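Local atomic coordinates of fiber protein 2 (Human adenovirus type 41, PDB entry 2BZV), a protein that forms the short fiber spikes at the capsid vertices, whose trimeric head domain, the part modelled here, probably serves in attachment to host-cell receptors. Residues A[62-76]-A[146-160]. Sequence-based numbering, arbitrary orientation.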
loop_
_atom_site.group_PDB
_atom_site.type_symbol
_atom_site.label_atom_id
_atom_site.label_comp_id
_atom_site.label_asym_id
_atom_site.label_seq_id
_atom_site.Cartn_x
_atom_site.Cartn_y
_atom_site.Cartn_z
ATOM N N LEU A 62 -19.469 -11.555 20.452
ATOM C CA LEU A 62 -18.493 -11.576 19.352
ATOM C C LEU A 62 -18.218 -12.984 18.818
ATOM O O LEU A 62 -17.601 -13.135 17.762
ATOM C CB LEU A 62 -17.177 -10.931 19.782
ATOM C CG LEU A 62 -17.229 -9.427 20.047
ATOM C CD1 LEU A 62 -15.886 -8.959 20.586
ATOM C CD2 LEU A 62 -17.591 -8.664 18.787
ATOM N N ARG A 63 -18.657 -14.022 19.533
ATOM C CA ARG A 63 -18.528 -15.371 19.001
ATOM C C ARG A 63 -19.790 -15.837 18.274
ATOM O O ARG A 63 -19.789 -16.873 17.617
ATOM C CB ARG A 63 -18.169 -16.352 20.116
ATOM C CG ARG A 63 -16.835 -16.073 20.802
ATOM C CD ARG A 63 -15.651 -16.027 19.846
ATOM N NE ARG A 63 -15.540 -17.244 19.034
ATOM C CZ ARG A 63 -14.679 -17.385 18.025
ATOM N NH1 ARG A 63 -13.853 -16.395 17.697
ATOM N NH2 ARG A 63 -14.658 -18.525 17.344
ATOM N N GLU A 64 -20.867 -15.071 18.393
ATOM C CA GLU A 64 -22.138 -15.398 17.741
ATOM C C GLU A 64 -22.919 -14.104 17.548
ATOM O O GLU A 64 -23.783 -13.733 18.358
ATOM C CB GLU A 64 -22.932 -16.422 18.565
ATOM C CG GLU A 64 -24.204 -16.900 17.868
ATOM C CD GLU A 64 -24.875 -18.072 18.561
ATOM O OE1 GLU A 64 -24.499 -18.427 19.699
ATOM O OE2 GLU A 64 -25.794 -18.661 17.961
ATOM N N MET A 65 -22.589 -13.399 16.465
ATOM C CA MET A 65 -23.054 -12.018 16.317
ATOM C C MET A 65 -24.565 -11.911 16.167
ATOM O O MET A 65 -25.218 -12.767 15.573
ATOM C CB MET A 65 -22.374 -11.355 15.121
ATOM C CG MET A 65 -20.922 -10.996 15.398
ATOM S SD MET A 65 -20.742 -9.608 16.538
ATOM C CE MET A 65 -21.073 -8.240 15.425
ATOM N N HIS A 66 -25.106 -10.836 16.736
ATOM C CA HIS A 66 -26.520 -10.508 16.593
ATOM C C HIS A 66 -26.639 -9.379 15.547
ATOM O O HIS A 66 -27.450 -9.476 14.627
ATOM C CB HIS A 66 -27.150 -10.144 17.954
ATOM C CG HIS A 66 -27.110 -11.197 19.036
ATOM N ND1 HIS A 66 -27.947 -12.301 19.082
ATOM C CD2 HIS A 66 -26.371 -11.257 20.180
ATOM C CE1 HIS A 66 -27.693 -13.007 20.173
ATOM N NE2 HIS A 66 -26.743 -12.393 20.855
ATOM N N ASP A 67 -25.828 -8.324 15.666
ATOM C CA ASP A 67 -25.806 -7.225 14.681
ATOM C C ASP A 67 -25.006 -7.586 13.429
ATOM O O ASP A 67 -24.226 -8.547 13.432
ATOM C CB ASP A 67 -25.185 -5.975 15.323
ATOM C CG ASP A 67 -26.023 -5.371 16.441
ATOM O OD1 ASP A 67 -27.258 -5.518 16.468
ATOM O OD2 ASP A 67 -25.425 -4.688 17.302
ATOM N N ASN A 68 -25.192 -6.804 12.364
ATOM C CA ASN A 68 -24.478 -7.106 11.112
ATOM C C ASN A 68 -23.410 -6.066 10.773
ATOM O O ASN A 68 -22.945 -6.009 9.637
ATOM C CB ASN A 68 -25.452 -7.278 9.952
ATOM C CG ASN A 68 -26.125 -5.980 9.594
ATOM O OD1 ASN A 68 -25.998 -4.996 10.313
ATOM N ND2 ASN A 68 -26.864 -5.965 8.488
ATOM N N ALA A 69 -23.030 -5.250 11.751
ATOM C CA ALA A 69 -21.928 -4.313 11.577
ATOM C C ALA A 69 -21.421 -3.912 12.944
ATOM O O ALA A 69 -22.177 -3.907 13.929
ATOM C CB ALA A 69 -22.378 -3.088 10.805
ATOM N N LEU A 70 -20.146 -3.544 12.984
ATOM C CA LEU A 70 -19.468 -3.181 14.218
ATOM C C LEU A 70 -18.487 -2.070 13.912
ATOM O O LEU A 70 -17.823 -2.113 12.872
ATOM C CB LEU A 70 -18.728 -4.412 14.696
ATOM C CG LEU A 70 -17.991 -4.450 16.007
ATOM C CD1 LEU A 70 -17.983 -5.889 16.529
ATOM C CD2 LEU A 70 -16.551 -3.979 15.863
ATOM N N SER A 71 -18.386 -1.096 14.808
ATOM C CA SER A 71 -17.440 -0.002 14.638
ATOM C C SER A 71 -16.463 0.064 15.801
ATOM O O SER A 71 -16.737 -0.410 16.918
ATOM C CB SER A 71 -18.159 1.341 14.559
ATOM O OG SER A 71 -18.711 1.622 15.836
ATOM N N LEU A 72 -15.310 0.651 15.544
ATOM C CA LEU A 72 -14.295 0.887 16.561
ATOM C C LEU A 72 -13.742 2.277 16.339
ATOM O O LEU A 72 -13.235 2.564 15.257
ATOM C CB LEU A 72 -13.152 -0.132 16.437
ATOM C CG LEU A 72 -11.895 0.157 17.278
ATOM C CD1 LEU A 72 -12.225 -0.002 18.751
ATOM C CD2 LEU A 72 -10.731 -0.752 16.858
ATOM N N LYS A 73 -13.804 3.120 17.362
ATOM C CA LYS A 73 -13.268 4.473 17.287
ATOM C C LYS A 73 -12.042 4.607 18.175
ATOM O O LYS A 73 -12.089 4.272 19.367
ATOM C CB LYS A 73 -14.332 5.492 17.695
ATOM C CG LYS A 73 -13.877 6.913 17.475
ATOM C CD LYS A 73 -15.055 7.842 17.654
ATOM C CE LYS A 73 -14.600 9.252 17.356
ATOM N NZ LYS A 73 -15.728 10.215 17.581
ATOM N N LEU A 74 -10.962 5.121 17.602
ATOM C CA LEU A 74 -9.743 5.427 18.351
ATOM C C LEU A 74 -9.576 6.946 18.342
ATOM O O LEU A 74 -9.256 7.534 17.303
ATOM C CB LEU A 74 -8.513 4.762 17.734
ATOM C CG LEU A 74 -8.586 3.231 17.618
ATOM C CD1 LEU A 74 -7.294 2.714 17.033
ATOM C CD2 LEU A 74 -8.852 2.561 18.960
ATOM N N PRO A 75 -9.841 7.594 19.480
ATOM C CA PRO A 75 -9.719 9.044 19.585
ATOM C C PRO A 75 -8.364 9.471 20.131
ATOM O O PRO A 75 -7.797 8.772 20.984
ATOM C CB PRO A 75 -10.818 9.388 20.605
ATOM C CG PRO A 75 -10.805 8.210 21.553
ATOM C CD PRO A 75 -10.358 7.011 20.735
ATOM N N PHE A 76 -7.873 10.616 19.668
ATOM C CA PHE A 76 -6.582 11.153 20.105
ATOM C C PHE A 76 -6.737 12.624 20.461
ATOM O O PHE A 76 -7.581 13.323 19.895
ATOM C CB PHE A 76 -5.523 11.034 18.996
ATOM C CG PHE A 76 -5.290 9.611 18.542
ATOM C CD1 PHE A 76 -4.246 8.855 19.060
ATOM C CD2 PHE A 76 -6.118 9.035 17.600
ATOM C CE1 PHE A 76 -4.063 7.540 18.641
ATOM C CE2 PHE A 76 -5.935 7.734 17.175
ATOM C CZ PHE A 76 -4.907 6.988 17.700
ATOM N N TYR A 146 -7.961 14.197 16.984
ATOM C CA TYR A 146 -7.924 13.346 15.801
ATOM C C TYR A 146 -8.628 12.044 16.095
ATOM O O TYR A 146 -8.833 11.686 17.268
ATOM C CB TYR A 146 -6.455 13.026 15.452
ATOM C CG TYR A 146 -5.646 14.283 15.190
ATOM C CD1 TYR A 146 -5.615 14.868 13.928
ATOM C CD2 TYR A 146 -4.932 14.911 16.215
ATOM C CE1 TYR A 146 -4.889 16.026 13.691
ATOM C CE2 TYR A 146 -4.214 16.084 15.986
ATOM C CZ TYR A 146 -4.204 16.636 14.723
ATOM O OH TYR A 146 -3.498 17.792 14.480
ATOM N N ALA A 147 -8.982 11.300 15.052
ATOM C CA ALA A 147 -9.573 10.000 15.286
ATOM C C ALA A 147 -9.477 9.107 14.069
ATOM O O ALA A 147 -9.375 9.574 12.924
ATOM C CB ALA A 147 -11.057 10.138 15.681
ATOM N N PHE A 148 -9.541 7.812 14.336
ATOM C CA PHE A 148 -9.886 6.812 13.327
ATOM C C PHE A 148 -11.212 6.191 13.729
ATOM O O PHE A 148 -11.389 5.831 14.897
ATOM C CB PHE A 148 -8.897 5.649 13.293
ATOM C CG PHE A 148 -7.473 6.010 13.020
ATOM C CD1 PHE A 148 -7.065 6.321 11.737
ATOM C CD2 PHE A 148 -6.537 5.968 14.018
ATOM C CE1 PHE A 148 -5.752 6.640 11.464
ATOM C CE2 PHE A 148 -5.215 6.282 13.747
ATOM C CZ PHE A 148 -4.831 6.631 12.477
ATOM N N THR A 149 -12.115 6.020 12.757
ATOM C CA THR A 149 -13.338 5.265 12.997
ATOM C C THR A 149 -13.371 4.149 11.970
ATOM O O THR A 149 -13.483 4.403 10.775
ATOM C CB THR A 149 -14.603 6.124 12.903
ATOM O OG1 THR A 149 -14.473 7.224 13.824
ATOM C CG2 THR A 149 -15.828 5.282 13.230
ATOM N N PHE A 150 -13.248 2.926 12.472
ATOM C CA PHE A 150 -13.258 1.736 11.630
ATOM C C PHE A 150 -14.644 1.120 11.667
ATOM O O PHE A 150 -15.288 1.115 12.713
ATOM C CB PHE A 150 -12.257 0.722 12.179
ATOM C CG PHE A 150 -10.847 1.235 12.207
ATOM C CD1 PHE A 150 -10.116 1.380 11.032
ATOM C CD2 PHE A 150 -10.245 1.577 13.417
ATOM C CE1 PHE A 150 -8.808 1.861 11.053
ATOM C CE2 PHE A 150 -8.953 2.055 13.444
ATOM C CZ PHE A 150 -8.231 2.197 12.260
ATOM N N LYS A 151 -15.089 0.574 10.544
ATOM C CA LYS A 151 -16.361 -0.135 10.508
ATOM C C LYS A 151 -16.204 -1.397 9.667
ATOM O O LYS A 151 -15.644 -1.346 8.564
ATOM C CB LYS A 151 -17.475 0.740 9.921
ATOM C CG LYS A 151 -18.848 0.037 9.901
ATOM C CD LYS A 151 -19.880 0.888 9.172
ATOM C CE LYS A 151 -21.158 0.121 8.865
ATOM N NZ LYS A 151 -22.134 0.973 8.120
ATOM N N TRP A 152 -16.725 -2.496 10.205
ATOM C CA TRP A 152 -16.760 -3.769 9.487
ATOM C C TRP A 152 -18.185 -4.279 9.412
ATOM O O TRP A 152 -18.959 -4.125 10.365
ATOM C CB TRP A 152 -15.969 -4.829 10.232
ATOM C CG TRP A 152 -14.516 -4.560 10.431
ATOM C CD1 TRP A 152 -13.500 -5.000 9.636
ATOM C CD2 TRP A 152 -13.904 -3.853 11.510
ATOM N NE1 TRP A 152 -12.291 -4.595 10.133
ATOM C CE2 TRP A 152 -12.509 -3.886 11.290
ATOM C CE3 TRP A 152 -14.393 -3.186 12.632
ATOM C CZ2 TRP A 152 -11.601 -3.277 12.163
ATOM C CZ3 TRP A 152 -13.492 -2.585 13.496
ATOM C CH2 TRP A 152 -12.102 -2.635 13.254
ATOM N N SER A 153 -18.513 -4.951 8.312
ATOM C CA SER A 153 -19.727 -5.762 8.340
ATOM C C SER A 153 -19.484 -7.022 9.169
ATOM O O SER A 153 -18.337 -7.397 9.461
ATOM C CB SER A 153 -20.193 -6.125 6.932
ATOM O OG SER A 153 -19.172 -6.802 6.232
ATOM N N ALA A 154 -20.581 -7.664 9.564
ATOM C CA ALA A 154 -20.537 -8.886 10.357
ATOM C C ALA A 154 -21.669 -9.794 9.920
ATOM O O ALA A 154 -22.691 -9.321 9.425
ATOM C CB ALA A 154 -20.653 -8.593 11.839
ATOM N N GLU A 155 -21.482 -11.099 10.096
ATOM C CA GLU A 155 -22.487 -12.071 9.700
ATOM C C GLU A 155 -23.225 -12.550 10.947
ATOM O O GLU A 155 -22.635 -13.211 11.795
ATOM C CB GLU A 155 -21.814 -13.238 8.982
ATOM C CG GLU A 155 -22.807 -14.198 8.393
ATOM C CD GLU A 155 -22.172 -15.329 7.607
ATOM O OE1 GLU A 155 -22.933 -16.237 7.225
ATOM O OE2 GLU A 155 -20.941 -15.298 7.381
ATOM N N PRO A 156 -24.516 -12.203 11.094
ATOM C CA PRO A 156 -25.225 -12.715 12.259
ATOM C C PRO A 156 -25.161 -14.231 12.392
ATOM O O PRO A 156 -25.223 -14.972 11.409
ATOM C CB PRO A 156 -26.669 -12.257 12.036
ATOM C CG PRO A 156 -26.510 -11.014 11.236
ATOM C CD PRO A 156 -25.374 -11.321 10.285
ATOM N N GLY A 157 -24.989 -14.665 13.635
ATOM C CA GLY A 157 -24.894 -16.072 13.965
ATOM C C GLY A 157 -23.482 -16.619 13.944
ATOM O O GLY A 157 -23.271 -17.760 14.367
ATOM N N LYS A 158 -22.523 -15.821 13.471
ATOM C CA LYS A 158 -21.154 -16.307 13.355
ATOM C C LYS A 158 -20.205 -15.485 14.209
ATOM O O LYS A 158 -20.539 -14.366 14.602
ATOM C CB LYS A 158 -20.702 -16.244 11.901
ATOM C CG LYS A 158 -21.675 -16.969 10.980
ATOM C CD LYS A 158 -20.950 -17.854 9.996
ATOM C CE LYS A 158 -21.915 -18.584 9.079
ATOM N NZ LYS A 158 -22.801 -19.504 9.847
ATOM N N PRO A 159 -19.013 -16.025 14.492
ATOM C CA PRO A 159 -18.032 -15.218 15.205
ATOM C C PRO A 159 -17.577 -14.012 14.382
ATOM O O PRO A 159 -17.529 -14.068 13.152
ATOM C CB PRO A 159 -16.848 -16.173 15.398
ATOM C CG PRO A 159 -17.330 -17.513 15.025
ATOM C CD PRO A 159 -18.545 -17.384 14.189
ATOM N N PHE A 160 -17.248 -12.938 15.078
ATOM C CA PHE A 160 -16.721 -11.739 14.451
ATOM C C PHE A 160 -15.211 -11.878 14.282
ATOM O O PHE A 160 -14.455 -11.888 15.257
ATOM C CB PHE A 160 -17.043 -10.515 15.310
ATOM C CG PHE A 160 -16.580 -9.226 14.679
ATOM C CD1 PHE A 160 -17.185 -8.762 13.525
ATOM C CD2 PHE A 160 -15.531 -8.498 15.229
ATOM C CE1 PHE A 160 -16.769 -7.575 12.934
ATOM C CE2 PHE A 160 -15.111 -7.311 14.646
ATOM C CZ PHE A 160 -15.723 -6.856 13.493
HETATM O O HOH W 1 -21.062 -18.855 16.278
HETATM O O HOH W 2 -25.116 -19.700 14.697
#
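Two antiparallel strands of the fiber knob's beta sandwich, 69-76 and 146-153, pair from A69-S153 to F76-Y146, with L70-W152, L72-F150, L74-F148 and F76-Y146 each closed by two backbone hydrogen bonds. Beyond the strands the two segments meet again: M65 N donates to K158 O, and M65 O takes G157 N at 2.7 Å, gripping the type II turn E155-K158. F160 N reaches L62 O at 2.7 Å, nearly straight at 174°.

L70, L72, L74, F76, F148, F150 and W152 form a greasy inner face, which F160 and M65 extend from the flanking loops at the L70 end. F160, with CG swung away from its backbone N (chi1 -177°), lays its ring beneath L70, whose CD1 sits over the ring centre, 3.7 Å from the centroid. M65 SD stands obliquely to this ring, 5.4 Å from its centroid, a Met-aromatic contact, while M65 CE touches A154 CB at 3.6 Å. L72 CB meets the W152 indole edge, 3.8 Å from CZ3; the F76 and F148 rings meet rim to rim, almost perpendicular (87°). Just after the turn, P159 CB lies over one face of the R63 guanidinium, 3.6 Å from CZ; R63 NH1 hydrogen-bonds to G57 O.

Strand 135-139 continues the sheet beyond 146-153, and the inner face packs on strands 36-45 and 48-57, with L72 on L38 and W152 on I53; F160 touches I55.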